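Local coordinates for beta-galactosidase BgaB (Bifidobacterium adolescentis, PDB 5VYM) that hydrolyses terminal non-reducing beta-galactose residues, acting best on Gal(beta1-4)Gal and the transgalactooligosaccharides that contain it, at the interface of chains A and B. Coordinates in Å, arbitrary orientation; residue numbers count along the deposited sequence, not the author numbering. Chains: chain A/B, Beta-galactosidase BgaB.

The interface of chains A and B. Residues chain A 160-165; chain B 130-133.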
loop_
_atom_site.group_PDB
_atom_site.type_symbol
_atom_site.label_atom_id
_atom_site.label_comp_id
_atom_site.label_asym_id
_atom_site.label_seq_id
_atom_site.Cartn_x
_atom_site.Cartn_y
_atom_site.Cartn_z
ATOM N N ARG A 160 26.176 -11.262 9.260
ATOM C CA ARG A 160 26.470 -12.622 8.839
ATOM C C ARG A 160 25.257 -13.320 8.242
ATOM O O ARG A 160 25.365 -14.481 7.832
ATOM C CB ARG A 160 27.021 -13.429 10.022
ATOM C CG ARG A 160 28.164 -12.720 10.739
ATOM C CD ARG A 160 28.568 -13.421 12.023
ATOM N NE ARG A 160 29.318 -14.649 11.775
ATOM C CZ ARG A 160 29.939 -15.346 12.721
ATOM N NH1 ARG A 160 29.903 -14.935 13.980
ATOM N NH2 ARG A 160 30.598 -16.453 12.407
ATOM N N LEU A 161 24.111 -12.645 8.184
ATOM C CA LEU A 161 22.918 -13.163 7.526
ATOM C C LEU A 161 22.144 -11.971 6.987
ATOM O O LEU A 161 21.657 -11.148 7.767
ATOM C CB LEU A 161 22.057 -13.983 8.490
ATOM C CG LEU A 161 20.835 -14.674 7.882
ATOM C CD1 LEU A 161 21.262 -15.715 6.857
ATOM C CD2 LEU A 161 19.965 -15.300 8.962
ATOM N N TRP A 162 22.043 -11.873 5.663
ATOM C CA TRP A 162 21.446 -10.713 5.018
ATOM C C TRP A 162 20.573 -11.160 3.856
ATOM O O TRP A 162 20.820 -12.198 3.237
ATOM C CB TRP A 162 22.518 -9.742 4.504
ATOM C CG TRP A 162 23.396 -10.342 3.443
ATOM C CD1 TRP A 162 23.238 -10.239 2.090
ATOM C CD2 TRP A 162 24.563 -11.148 3.648
ATOM N NE1 TRP A 162 24.235 -10.928 1.442
ATOM C CE2 TRP A 162 25.062 -11.495 2.375
ATOM C CE3 TRP A 162 25.235 -11.609 4.784
ATOM C CZ2 TRP A 162 26.201 -12.279 2.209
ATOM C CZ3 TRP A 162 26.366 -12.388 4.615
ATOM C CH2 TRP A 162 26.837 -12.717 3.338
ATOM N N GLN A 163 19.549 -10.361 3.567
ATOM C CA GLN A 163 18.742 -10.560 2.372
ATOM C C GLN A 163 19.489 -10.009 1.166
ATOM O O GLN A 163 19.959 -8.867 1.186
ATOM C CB GLN A 163 17.384 -9.876 2.522
ATOM C CG GLN A 163 16.568 -9.811 1.240
ATOM C CD GLN A 163 16.005 -11.154 0.819
ATOM O OE1 GLN A 163 16.039 -12.123 1.579
ATOM N NE2 GLN A 163 15.481 -11.218 -0.398
ATOM N N ASN A 164 19.600 -10.823 0.117
ATOM C CA ASN A 164 20.415 -10.467 -1.038
ATOM C C ASN A 164 19.629 -9.772 -2.141
ATOM O O ASN A 164 20.186 -8.917 -2.840
ATOM C CB ASN A 164 21.089 -11.720 -1.607
ATOM C CG ASN A 164 21.982 -11.414 -2.792
ATOM O OD1 ASN A 164 23.137 -11.022 -2.627
ATOM N ND2 ASN A 164 21.450 -11.593 -3.996
ATOM N N ASP A 165 18.355 -10.110 -2.313
ATOM C CA ASP A 165 17.550 -9.605 -3.426
ATOM C C ASP A 165 16.659 -8.479 -2.908
ATOM O O ASP A 165 15.545 -8.706 -2.436
ATOM C CB ASP A 165 16.746 -10.739 -4.054
ATOM C CG ASP A 165 15.919 -10.284 -5.237
ATOM O OD1 ASP A 165 14.690 -10.498 -5.218
ATOM O OD2 ASP A 165 16.495 -9.704 -6.180
ATOM N N ASN B 130 15.722 -14.612 -0.031
ATOM C CA ASN B 130 17.022 -15.125 -0.469
ATOM C C ASN B 130 18.089 -14.565 0.475
ATOM O O ASN B 130 18.581 -13.452 0.282
ATOM C CB ASN B 130 17.296 -14.746 -1.916
ATOM C CG ASN B 130 18.684 -15.142 -2.369
ATOM O OD1 ASN B 130 19.239 -16.140 -1.910
ATOM N ND2 ASN B 130 19.257 -14.355 -3.273
ATOM N N ILE B 131 18.441 -15.356 1.485
ATOM C CA ILE B 131 19.424 -14.953 2.484
ATOM C C ILE B 131 20.739 -15.669 2.217
ATOM O O ILE B 131 20.770 -16.805 1.726
ATOM C CB ILE B 131 18.925 -15.229 3.918
ATOM C CG1 ILE B 131 18.469 -16.683 4.059
ATOM C CG2 ILE B 131 17.807 -14.267 4.288
ATOM C CD1 ILE B 131 17.971 -17.031 5.445
ATOM N N LEU B 132 21.839 -14.996 2.545
ATOM C CA LEU B 132 23.176 -15.538 2.372
ATOM C C LEU B 132 23.960 -15.374 3.666
ATOM O O LEU B 132 23.618 -14.557 4.524
ATOM C CB LEU B 132 23.922 -14.851 1.220
ATOM C CG LEU B 132 23.327 -15.024 -0.178
ATOM C CD1 LEU B 132 24.116 -14.221 -1.199
ATOM C CD2 LEU B 132 23.281 -16.496 -0.564
ATOM N N GLY B 133 25.021 -16.165 3.794
ATOM C CA GLY B 133 25.870 -16.120 4.971
ATOM C C GLY B 133 25.816 -17.386 5.804
ATOM O O GLY B 133 26.710 -17.654 6.608
#
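The backbone N of A:Asn164 donates to the backbone O of B:Asn130 at 2.8 Å. That residue's own N-H is taken by a side chain: OE1, the amide oxygen of A:Gln163, accepts it at 3.0 Å from B:Asn130 N, the donor tilted 19° from the carbonyl plane. A:Gln163 reaches there because its chain bends at chi2 (72°), folding the amide back toward the partner strand. At the other end NE2 donates to the backbone O of A:Asp165 at 3.2 Å, from above that carbonyl's plane, which should help to hold the amide's rotation. Two residues along each strand, B:Leu132 N donates to the backbone O of A:Trp162 at 3.1 Å; the return bond from A:Trp162 N to B:Leu132 O is weak.

That same B:Leu132 carbonyl oxygen also sits over one face of the A:Trp162 indole, offset toward the rim. With chi1 at 63°, CG of the tryptophan lies between the backbone N and the carbonyl carbon, and the six-membered part of the ring reaches along the B strand. CZ2 meets B:Leu132 CB at 3.6 Å, while CZ3 comes up to B:Gly133 CA. An alanine at A:Trp162 would probably leave B:Leu132 CB and B:Gly133 CA without their aromatic cover and the B:Leu132 carbonyl oxygen without the ring face beneath it. On the indole side B:Leu132 CD1 also touches the amide of A:Asn164; on the opposite side A:Leu161 CD1 packs on B:Ile131 CB at 3.8 Å.

The patch is thus a short antiparallel beta pairing of strand 162-163 of chain A with strand 131-132 of chain B, repeated by the two-fold. It belongs to the trimerisation domain, the part crystallised here without the rest of the enzyme. The whole protein is reported as a trimer or tetramer, so this two-chain pairing may not be the native contact; in the model, it stitches the two copies edge to edge.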